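Local coordinates for Serine/threonine-protein phosphatase 2A regulatory subunit B'' subunit alpha (Homo sapiens, PDB 4I5J), which serves as a calcium-binding regulatory B'' subunit of protein phosphatase 2A and might steer the substrate choice, activity and localisation of the catalytic subunit, at residues I118-Y132 and R170-E184. Numbering follows the deposited sequence.
Sequences IYCKFWELDTDHDLY and RMSYADFVWFLISEE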
ATOM      1  N   ILE A 118      12.087   0.187   5.241  1.00 30.00           N
ATOM      2  CA  ILE A 118      11.573  -0.234   3.927  1.00 28.83           C
ATOM      3  C   ILE A 118      12.716  -0.623   2.977  1.00 40.42           C
ATOM      4  O   ILE A 118      12.643  -1.643   2.298  1.00 39.09           O
ATOM      5  CB  ILE A 118      10.717   0.874   3.281  1.00 29.80           C
ATOM      6  CG1 ILE A 118       9.520   1.200   4.161  1.00 34.34           C
ATOM      7  CG2 ILE A 118      10.202   0.452   1.902  1.00 27.84           C
ATOM      8  CD1 ILE A 118       8.685   2.347   3.629  1.00 28.69           C
ATOM      9  N   TYR A 119      13.785   0.172   2.946  1.00 37.61           N
ATOM     10  CA  TYR A 119      14.920  -0.124   2.070  1.00 33.72           C
ATOM     11  C   TYR A 119      15.575  -1.461   2.402  1.00 29.40           C
ATOM     12  O   TYR A 119      15.903  -2.246   1.509  1.00 32.06           O
ATOM     13  CB  TYR A 119      15.981   0.996   2.111  1.00 34.33           C
ATOM     14  CG  TYR A 119      17.130   0.743   1.149  1.00 46.95           C
ATOM     15  CD1 TYR A 119      17.126   1.309  -0.122  1.00 54.92           C
ATOM     16  CD2 TYR A 119      18.206  -0.091   1.490  1.00 40.19           C
ATOM     17  CE1 TYR A 119      18.160   1.077  -1.018  1.00 51.20           C
ATOM     18  CE2 TYR A 119      19.238  -0.335   0.587  1.00 44.84           C
ATOM     19  CZ  TYR A 119      19.203   0.258  -0.663  1.00 46.39           C
ATOM     20  OH  TYR A 119      20.200   0.022  -1.575  1.00 50.90           O
ATOM     21  N   CYS A 120      15.818  -1.713   3.681  1.00 24.75           N
ATOM     22  CA  CYS A 120      16.453  -2.974   4.061  1.00 29.25           C
ATOM     23  C   CYS A 120      15.603  -4.179   3.729  1.00 36.96           C
ATOM     24  O   CYS A 120      16.128  -5.236   3.349  1.00 38.22           O
ATOM     25  CB  CYS A 120      16.813  -2.982   5.543  1.00 31.35           C
ATOM     26  SG  CYS A 120      18.066  -1.721   5.916  1.00 35.76           S
ATOM     27  N   LYS A 121      14.290  -4.031   3.889  1.00 36.73           N
ATOM     28  CA  LYS A 121      13.397  -5.118   3.568  1.00 38.07           C
ATOM     29  C   LYS A 121      13.432  -5.385   2.074  1.00 37.82           C
ATOM     30  O   LYS A 121      13.464  -6.542   1.661  1.00 38.78           O
ATOM     31  CB  LYS A 121      11.981  -4.845   4.064  1.00 39.10           C
ATOM     32  CG  LYS A 121      11.827  -5.120   5.562  1.00 46.29           C
ATOM     33  CD  LYS A 121      10.428  -4.761   6.048  1.00 55.01           C
ATOM     34  CE  LYS A 121      10.281  -4.991   7.546  1.00 64.47           C
ATOM     35  NZ  LYS A 121       9.021  -4.377   8.077  1.00 64.33           N
ATOM     36  N   PHE A 122      13.474  -4.320   1.271  1.00 33.97           N
ATOM     37  CA  PHE A 122      13.599  -4.474  -0.180  1.00 32.49           C
ATOM     38  C   PHE A 122      14.917  -5.172  -0.526  1.00 38.69           C
ATOM     39  O   PHE A 122      14.963  -6.092  -1.348  1.00 35.46           O
ATOM     40  CB  PHE A 122      13.548  -3.113  -0.880  1.00 32.86           C
ATOM     41  CG  PHE A 122      13.682  -3.202  -2.385  1.00 38.07           C
ATOM     42  CD1 PHE A 122      12.576  -3.503  -3.178  1.00 36.34           C
ATOM     43  CD2 PHE A 122      14.920  -3.011  -3.003  1.00 39.67           C
ATOM     44  CE1 PHE A 122      12.690  -3.605  -4.576  1.00 36.84           C
ATOM     45  CE2 PHE A 122      15.048  -3.109  -4.393  1.00 34.71           C
ATOM     46  CZ  PHE A 122      13.930  -3.398  -5.181  1.00 36.05           C
ATOM     47  N   TRP A 123      15.986  -4.731   0.129  1.00 35.39           N
ATOM     48  CA  TRP A 123      17.308  -5.275  -0.097  1.00 35.10           C
ATOM     49  C   TRP A 123      17.316  -6.787   0.153  1.00 35.62           C
ATOM     50  O   TRP A 123      17.830  -7.553  -0.655  1.00 34.65           O
ATOM     51  CB  TRP A 123      18.328  -4.591   0.823  1.00 33.04           C
ATOM     52  CG  TRP A 123      19.661  -5.213   0.695  1.00 36.10           C
ATOM     53  CD1 TRP A 123      20.150  -6.271   1.403  1.00 36.62           C
ATOM     54  CD2 TRP A 123      20.683  -4.846  -0.244  1.00 34.75           C
ATOM     55  NE1 TRP A 123      21.415  -6.584   0.965  1.00 38.32           N
ATOM     56  CE2 TRP A 123      21.758  -5.726  -0.052  1.00 38.65           C
ATOM     57  CE3 TRP A 123      20.774  -3.869  -1.240  1.00 36.51           C
ATOM     58  CZ2 TRP A 123      22.928  -5.643  -0.805  1.00 47.13           C
ATOM     59  CZ3 TRP A 123      21.934  -3.796  -1.987  1.00 45.79           C
ATOM     60  CH2 TRP A 123      22.992  -4.674  -1.766  1.00 45.54           C
ATOM     61  N   GLU A 124      16.755  -7.207   1.283  1.00 35.17           N
ATOM     62  CA  GLU A 124      16.629  -8.630   1.622  1.00 41.45           C
ATOM     63  C   GLU A 124      15.868  -9.463   0.570  1.00 47.27           C
ATOM     64  O   GLU A 124      16.198 -10.619   0.340  1.00 47.87           O
ATOM     65  CB  GLU A 124      15.960  -8.772   2.995  1.00 44.90           C
ATOM     66  CG  GLU A 124      15.805 -10.204   3.508  1.00 60.66           C
ATOM     67  CD  GLU A 124      15.338 -10.270   4.970  1.00 73.49           C
ATOM     68  OE1 GLU A 124      14.455  -9.473   5.369  1.00 68.05           O
ATOM     69  OE2 GLU A 124      15.862 -11.119   5.729  1.00 85.70           O
ATOM     70  N   LEU A 125      14.861  -8.874  -0.070  1.00 41.59           N
ATOM     71  CA  LEU A 125      14.020  -9.605  -1.020  1.00 33.35           C
ATOM     72  C   LEU A 125      14.534  -9.590  -2.459  1.00 36.68           C
ATOM     73  O   LEU A 125      14.139 -10.425  -3.295  1.00 39.51           O
ATOM     74  CB  LEU A 125      12.613  -9.021  -1.009  1.00 31.36           C
ATOM     75  CG  LEU A 125      11.793  -9.333   0.235  1.00 39.37           C
ATOM     76  CD1 LEU A 125      10.528  -8.526   0.178  1.00 43.05           C
ATOM     77  CD2 LEU A 125      11.463 -10.818   0.269  1.00 41.74           C
ATOM     78  N   ASP A 126      15.376  -8.610  -2.753  1.00 47.62           N
ATOM     79  CA  ASP A 126      15.950  -8.465  -4.076  1.00 47.47           C
ATOM     80  C   ASP A 126      17.130  -9.415  -4.187  1.00 48.37           C
ATOM     81  O   ASP A 126      18.281  -8.983  -4.185  1.00 44.58           O
ATOM     82  CB  ASP A 126      16.404  -7.031  -4.284  1.00 46.38           C
ATOM     83  CG  ASP A 126      16.932  -6.781  -5.672  1.00 42.84           C
ATOM     84  OD1 ASP A 126      16.855  -7.694  -6.517  1.00 41.44           O
ATOM     85  OD2 ASP A 126      17.415  -5.655  -5.917  1.00 40.88           O
ATOM     86  N   THR A 127      16.813 -10.706  -4.287  1.00 45.53           N
ATOM     87  CA  THR A 127      17.795 -11.786  -4.263  1.00 52.87           C
ATOM     88  C   THR A 127      18.838 -11.661  -5.358  1.00 55.01           C
ATOM     89  O   THR A 127      20.021 -11.846  -5.121  1.00 63.14           O
ATOM     90  CB  THR A 127      17.099 -13.156  -4.392  1.00 56.87           C
ATOM     91  OG1 THR A 127      16.302 -13.378  -3.228  1.00 59.79           O
ATOM     92  CG2 THR A 127      18.133 -14.276  -4.500  1.00 67.59           C
ATOM     93  N   ASP A 128      18.395 -11.333  -6.562  1.00 61.02           N
ATOM     94  CA  ASP A 128      19.312 -11.195  -7.687  1.00 60.72           C
ATOM     95  C   ASP A 128      20.031  -9.850  -7.667  1.00 55.33           C
ATOM     96  O   ASP A 128      20.812  -9.555  -8.562  1.00 58.12           O
ATOM     97  CB  ASP A 128      18.550 -11.349  -9.004  1.00 58.62           C
ATOM     98  CG  ASP A 128      17.678 -12.587  -9.025  1.00 71.26           C
ATOM     99  OD1 ASP A 128      18.180 -13.669  -8.653  1.00 73.03           O
ATOM    100  OD2 ASP A 128      16.487 -12.478  -9.399  1.00 78.85           O
ATOM    101  N   HIS A 129      19.744  -9.044  -6.649  1.00 54.25           N
ATOM    102  CA  HIS A 129      20.214  -7.659  -6.557  1.00 52.45           C
ATOM    103  C   HIS A 129      20.126  -6.890  -7.859  1.00 48.48           C
ATOM    104  O   HIS A 129      21.071  -6.219  -8.259  1.00 50.85           O
ATOM    105  CB  HIS A 129      21.630  -7.615  -5.979  1.00 60.05           C
ATOM    106  CG  HIS A 129      21.716  -8.190  -4.603  1.00 61.93           C
ATOM    107  ND1 HIS A 129      21.104  -7.602  -3.515  1.00 67.30           N
ATOM    108  CD2 HIS A 129      22.287  -9.329  -4.144  1.00 64.14           C
ATOM    109  CE1 HIS A 129      21.318  -8.342  -2.442  1.00 69.39           C
ATOM    110  NE2 HIS A 129      22.037  -9.394  -2.795  1.00 67.14           N
ATOM    111  N   ASP A 130      18.976  -6.991  -8.517  1.00 49.35           N
ATOM    112  CA  ASP A 130      18.762  -6.367  -9.820  1.00 45.16           C
ATOM    113  C   ASP A 130      17.732  -5.243  -9.774  1.00 44.42           C
ATOM    114  O   ASP A 130      17.225  -4.826 -10.811  1.00 49.87           O
ATOM    115  CB  ASP A 130      18.320  -7.423 -10.837  1.00 45.51           C
ATOM    116  CG  ASP A 130      16.968  -8.052 -10.491  1.00 54.10           C
ATOM    117  OD1 ASP A 130      16.456  -7.839  -9.367  1.00 53.33           O
ATOM    118  OD2 ASP A 130      16.418  -8.775 -11.349  1.00 55.30           O
ATOM    119  N   LEU A 131      17.409  -4.784  -8.568  1.00 45.86           N
ATOM    120  CA  LEU A 131      16.436  -3.702  -8.339  1.00 40.78           C
ATOM    121  C   LEU A 131      14.966  -4.068  -8.608  1.00 43.21           C
ATOM    122  O   LEU A 131      14.107  -3.188  -8.679  1.00 44.60           O
ATOM    123  CB  LEU A 131      16.828  -2.440  -9.104  1.00 41.01           C
ATOM    124  CG  LEU A 131      18.288  -2.013  -8.869  1.00 52.32           C
ATOM    125  CD1 LEU A 131      18.569  -0.670  -9.515  1.00 56.45           C
ATOM    126  CD2 LEU A 131      18.657  -1.991  -7.382  1.00 46.21           C
ATOM    127  N   TYR A 132      14.685  -5.359  -8.763  1.00 39.57           N
ATOM    128  CA  TYR A 132      13.308  -5.832  -8.860  1.00 38.27           C
ATOM    129  C   TYR A 132      13.077  -7.014  -7.941  1.00 36.78           C
ATOM    130  O   TYR A 132      14.002  -7.759  -7.629  1.00 34.54           O
ATOM    131  CB  TYR A 132      12.952  -6.227 -10.297  1.00 44.66           C
ATOM    132  CG  TYR A 132      12.972  -5.053 -11.249  1.00 55.39           C
ATOM    133  CD1 TYR A 132      14.158  -4.655 -11.862  1.00 58.98           C
ATOM    134  CD2 TYR A 132      11.811  -4.323 -11.513  1.00 48.71           C
ATOM    135  CE1 TYR A 132      14.183  -3.572 -12.724  1.00 61.87           C
ATOM    136  CE2 TYR A 132      11.826  -3.247 -12.370  1.00 51.45           C
ATOM    137  CZ  TYR A 132      13.017  -2.872 -12.976  1.00 60.35           C
ATOM    138  OH  TYR A 132      13.046  -1.795 -13.832  1.00 61.99           O
ATOM    139  N   ARG A 170       8.027  -8.463 -12.559  1.00 42.19           N
ATOM    140  CA  ARG A 170       8.986  -7.809 -11.687  1.00 43.69           C
ATOM    141  C   ARG A 170       8.386  -6.625 -10.950  1.00 40.38           C
ATOM    142  O   ARG A 170       7.844  -5.705 -11.558  1.00 36.66           O
ATOM    143  CB  ARG A 170      10.207  -7.367 -12.492  1.00 54.24           C
ATOM    144  CG  ARG A 170      11.146  -8.510 -12.810  1.00 69.57           C
ATOM    145  CD  ARG A 170      12.462  -8.001 -13.355  1.00 85.16           C
ATOM    146  NE  ARG A 170      13.490  -9.036 -13.328  1.00 96.16           N
ATOM    147  CZ  ARG A 170      14.668  -8.926 -13.932  1.00100.62           C
ATOM    148  NH1 ARG A 170      14.960  -7.823 -14.612  1.00 97.97           N
ATOM    149  NH2 ARG A 170      15.547  -9.919 -13.864  1.00103.95           N
ATOM    150  N   MET A 171       8.488  -6.657  -9.628  1.00 37.77           N
ATOM    151  CA  MET A 171       8.021  -5.562  -8.790  1.00 33.00           C
ATOM    152  C   MET A 171       9.169  -4.560  -8.564  1.00 36.93           C
ATOM    153  O   MET A 171      10.257  -4.924  -8.083  1.00 32.49           O
ATOM    154  CB  MET A 171       7.531  -6.108  -7.436  1.00 29.86           C
ATOM    155  CG  MET A 171       7.175  -5.015  -6.425  1.00 30.80           C
ATOM    156  SD  MET A 171       6.641  -5.674  -4.833  1.00 35.15           S
ATOM    157  CE  MET A 171       4.935  -6.060  -5.207  1.00 31.58           C
ATOM    158  N   SER A 172       8.918  -3.294  -8.885  1.00 35.58           N
ATOM    159  CA  SER A 172       9.932  -2.256  -8.729  1.00 37.58           C
ATOM    160  C   SER A 172      10.038  -1.861  -7.272  1.00 34.71           C
ATOM    161  O   SER A 172       9.201  -2.255  -6.445  1.00 33.95           O
ATOM    162  CB  SER A 172       9.568  -1.021  -9.553  1.00 33.30           C
ATOM    163  OG  SER A 172       8.373  -0.435  -9.047  1.00 30.68           O
ATOM    164  N   TYR A 173      11.051  -1.058  -6.961  1.00 27.75           N
ATOM    165  CA  TYR A 173      11.196  -0.511  -5.618  1.00 27.74           C
ATOM    166  C   TYR A 173       9.947   0.282  -5.184  1.00 32.16           C
ATOM    167  O   TYR A 173       9.446   0.134  -4.055  1.00 33.54           O
ATOM    168  CB  TYR A 173      12.460   0.387  -5.508  1.00 26.62           C
ATOM    169  CG  TYR A 173      12.571   0.948  -4.113  1.00 30.50           C
ATOM    170  CD1 TYR A 173      13.035   0.163  -3.065  1.00 36.47           C
ATOM    171  CD2 TYR A 173      12.138   2.233  -3.826  1.00 32.89           C
ATOM    172  CE1 TYR A 173      13.116   0.670  -1.766  1.00 36.27           C
ATOM    173  CE2 TYR A 173      12.209   2.743  -2.536  1.00 32.53           C
ATOM    174  CZ  TYR A 173      12.690   1.961  -1.519  1.00 32.48           C
ATOM    175  OH  TYR A 173      12.709   2.476  -0.244  1.00 30.44           O
ATOM    176  N   ALA A 174       9.448   1.132  -6.081  1.00 32.77           N
ATOM    177  CA  ALA A 174       8.329   2.010  -5.753  1.00 34.80           C
ATOM    178  C   ALA A 174       7.112   1.177  -5.422  1.00 28.24           C
ATOM    179  O   ALA A 174       6.436   1.399  -4.410  1.00 36.48           O
ATOM    180  CB  ALA A 174       8.036   2.961  -6.919  1.00 32.69           C
ATOM    181  N   ASP A 175       6.829   0.197  -6.270  1.00 29.90           N
ATOM    182  CA  ASP A 175       5.702  -0.681  -6.017  1.00 28.69           C
ATOM    183  C   ASP A 175       5.861  -1.541  -4.766  1.00 31.97           C
ATOM    184  O   ASP A 175       4.875  -1.938  -4.143  1.00 32.26           O
ATOM    185  CB  ASP A 175       5.426  -1.532  -7.242  1.00 34.83           C
ATOM    186  CG  ASP A 175       4.649  -0.762  -8.286  1.00 45.87           C
ATOM    187  OD1 ASP A 175       3.724   0.016  -7.906  1.00 47.22           O
ATOM    188  OD2 ASP A 175       4.962  -0.927  -9.470  1.00 40.05           O
ATOM    189  N   PHE A 176       7.102  -1.841  -4.403  1.00 25.17           N
ATOM    190  CA  PHE A 176       7.346  -2.583  -3.182  1.00 28.23           C
ATOM    191  C   PHE A 176       6.916  -1.752  -1.975  1.00 25.92           C
ATOM    192  O   PHE A 176       6.363  -2.290  -1.013  1.00 28.71           O
ATOM    193  CB  PHE A 176       8.819  -2.975  -3.051  1.00 29.65           C
ATOM    194  CG  PHE A 176       9.123  -3.647  -1.755  1.00 32.40           C
ATOM    195  CD1 PHE A 176       8.629  -4.916  -1.498  1.00 28.18           C
ATOM    196  CD2 PHE A 176       9.835  -2.997  -0.780  1.00 32.09           C
ATOM    197  CE1 PHE A 176       8.882  -5.542  -0.296  1.00 35.64           C
ATOM    198  CE2 PHE A 176      10.113  -3.619   0.430  1.00 33.75           C
ATOM    199  CZ  PHE A 176       9.620  -4.891   0.676  1.00 34.53           C
ATOM    200  N   VAL A 177       7.173  -0.444  -2.028  1.00 25.35           N
ATOM    201  CA  VAL A 177       6.708   0.467  -0.976  1.00 26.47           C
ATOM    202  C   VAL A 177       5.212   0.313  -0.699  1.00 25.79           C
ATOM    203  O   VAL A 177       4.799   0.198   0.460  1.00 27.77           O
ATOM    204  CB  VAL A 177       7.069   1.944  -1.276  1.00 26.93           C
ATOM    205  CG1 VAL A 177       6.620   2.836  -0.125  1.00 22.92           C
ATOM    206  CG2 VAL A 177       8.606   2.095  -1.448  1.00 26.30           C
ATOM    207  N   TRP A 178       4.401   0.276  -1.758  1.00 27.15           N
ATOM    208  CA  TRP A 178       2.946   0.131  -1.621  1.00 25.64           C
ATOM    209  C   TRP A 178       2.586  -1.217  -1.062  1.00 26.93           C
ATOM    210  O   TRP A 178       1.730  -1.323  -0.182  1.00 29.48           O
ATOM    211  CB  TRP A 178       2.275   0.275  -2.992  1.00 29.02           C
ATOM    212  CG  TRP A 178       2.254   1.685  -3.486  1.00 30.10           C
ATOM    213  CD1 TRP A 178       3.334   2.430  -3.871  1.00 30.11           C
ATOM    214  CD2 TRP A 178       1.108   2.525  -3.654  1.00 27.97           C
ATOM    215  NE1 TRP A 178       2.932   3.678  -4.262  1.00 28.74           N
ATOM    216  CE2 TRP A 178       1.572   3.771  -4.136  1.00 28.64           C
ATOM    217  CE3 TRP A 178      -0.261   2.357  -3.436  1.00 32.12           C
ATOM    218  CZ2 TRP A 178       0.722   4.827  -4.426  1.00 34.65           C
ATOM    219  CZ3 TRP A 178      -1.117   3.430  -3.713  1.00 37.13           C
ATOM    220  CH2 TRP A 178      -0.615   4.645  -4.206  1.00 29.70           C
ATOM    221  N   PHE A 179       3.215  -2.264  -1.594  1.00 29.72           N
ATOM    222  CA  PHE A 179       3.046  -3.590  -1.032  1.00 33.79           C
ATOM    223  C   PHE A 179       3.393  -3.609   0.454  1.00 32.23           C
ATOM    224  O   PHE A 179       2.570  -4.005   1.279  1.00 27.50           O
ATOM    225  CB  PHE A 179       3.913  -4.635  -1.747  1.00 33.08           C
ATOM    226  CG  PHE A 179       3.982  -5.934  -1.006  1.00 32.17           C
ATOM    227  CD1 PHE A 179       2.933  -6.841  -1.084  1.00 30.14           C
ATOM    228  CD2 PHE A 179       5.071  -6.235  -0.190  1.00 33.83           C
ATOM    229  CE1 PHE A 179       2.970  -8.032  -0.377  1.00 31.37           C
ATOM    230  CE2 PHE A 179       5.121  -7.431   0.523  1.00 33.86           C
ATOM    231  CZ  PHE A 179       4.074  -8.330   0.432  1.00 37.11           C
ATOM    232  N   LEU A 180       4.613  -3.195   0.802  1.00 26.26           N
ATOM    233  CA  LEU A 180       5.054  -3.293   2.196  1.00 29.02           C
ATOM    234  C   LEU A 180       4.094  -2.577   3.152  1.00 33.56           C
ATOM    235  O   LEU A 180       3.685  -3.162   4.161  1.00 33.74           O
ATOM    236  CB  LEU A 180       6.484  -2.769   2.372  1.00 28.70           C
ATOM    237  CG  LEU A 180       7.144  -2.951   3.745  1.00 36.25           C
ATOM    238  CD1 LEU A 180       8.658  -2.741   3.661  1.00 33.67           C
ATOM    239  CD2 LEU A 180       6.630  -1.959   4.757  1.00 44.74           C
ATOM    240  N   ILE A 181       3.757  -1.320   2.849  1.00 32.30           N
ATOM    241  CA  ILE A 181       2.869  -0.546   3.715  1.00 34.14           C
ATOM    242  C   ILE A 181       1.513  -1.234   3.870  1.00 32.77           C
ATOM    243  O   ILE A 181       0.932  -1.274   4.963  1.00 33.32           O
ATOM    244  CB  ILE A 181       2.701   0.895   3.201  1.00 35.05           C
ATOM    245  CG1 ILE A 181       4.061   1.603   3.215  1.00 41.09           C
ATOM    246  CG2 ILE A 181       1.693   1.664   4.062  1.00 28.62           C
ATOM    247  CD1 ILE A 181       4.043   2.992   2.606  1.00 42.98           C
ATOM    248  N   SER A 182       1.027  -1.818   2.776  1.00 26.35           N
ATOM    249  CA  SER A 182      -0.295  -2.426   2.771  1.00 28.86           C
ATOM    250  C   SER A 182      -0.297  -3.761   3.492  1.00 34.75           C
ATOM    251  O   SER A 182      -1.308  -4.161   4.075  1.00 35.42           O
ATOM    252  CB  SER A 182      -0.773  -2.593   1.329  1.00 26.48           C
ATOM    253  OG  SER A 182      -0.919  -1.305   0.741  1.00 32.85           O
ATOM    254  N   GLU A 183       0.836  -4.461   3.443  1.00 36.74           N
ATOM    255  CA  GLU A 183       0.923  -5.766   4.075  1.00 34.93           C
ATOM    256  C   GLU A 183       1.004  -5.606   5.596  1.00 38.56           C
ATOM    257  O   GLU A 183       0.406  -6.373   6.355  1.00 45.58           O
ATOM    258  CB  GLU A 183       2.114  -6.548   3.519  1.00 37.88           C
ATOM    259  CG  GLU A 183       2.060  -8.050   3.782  1.00 47.13           C
ATOM    260  CD  GLU A 183       2.792  -8.425   5.047  1.00 63.68           C
ATOM    261  OE1 GLU A 183       2.776  -9.621   5.411  1.00 77.68           O
ATOM    262  OE2 GLU A 183       3.393  -7.521   5.672  1.00 62.19           O
ATOM    263  N   GLU A 184       1.693  -4.566   6.035  1.00 39.36           N
ATOM    264  CA  GLU A 184       1.870  -4.331   7.461  1.00 48.15           C
ATOM    265  C   GLU A 184       0.692  -3.631   8.121  1.00 52.88           C
ATOM    266  O   GLU A 184       0.433  -3.843   9.302  1.00 57.53           O
ATOM    267  CB  GLU A 184       3.158  -3.546   7.700  1.00 45.28           C
ATOM    268  CG  GLU A 184       4.363  -4.249   7.095  1.00 57.30           C
ATOM    269  CD  GLU A 184       5.692  -3.722   7.609  1.00 66.45           C
ATOM    270  OE1 GLU A 184       5.771  -2.515   7.951  1.00 66.39           O
ATOM    271  OE2 GLU A 184       6.656  -4.523   7.671  1.00 70.31           O
TER
HETATM  272  O   HOH W   1      13.137  -0.606  -9.256  1.00 45.39           O
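The ring of F122 meets two aromatic side chains of helix 173-184. Over one face stands Y173 in a T-shaped pair, its CD1 edge 3.5 Å from F122 CG and the planes at 81°; at the rim of the F122 ring lies F176. With F122 CG anti to the backbone N (chi1 180°), the ring lies between Y173 at its face and F176 at its edge. F176 is a knob in a hole formed by I118, K121, F122 and L125, its CE1 3.4 Å from L125 CD1. Reciprocally, I118 sits among Y173, F176, V177 and L180, its CG2 branch 4.0 Å from L180 CD1. L180 CD1 also touches K121 CD at 3.6 Å, the two side chains crossing at about a right angle. K121 NZ meets E184 OE2 in a salt bridge whose very short modelled length is doubtful. Past the helix, D130 OD2 lies over a face of the R170 guanidinium, 2.9 Å from R170 NH2, a pairing of charges without a directed N-H; R170 is poorly ordered, making its details less certain. A water bridges L131 O and Y173 N.

Behind these contacts, the D126 carboxylate takes the N-H groups of D130 and L131, and D130 OD1 accepts from Y132 N in an Asx turn. S172 N-caps helix 173-184 through D175 N, and Y173 OH is hydrogen-bonded to T63. Helix 112-125 runs into the loop containing D126-Y132, and helix 173-184 follows strand 170-171; the antiparallel pairing of 133-134 with 170-171 is consistent with the short ribbon that joins the two loops of an EF-hand pair.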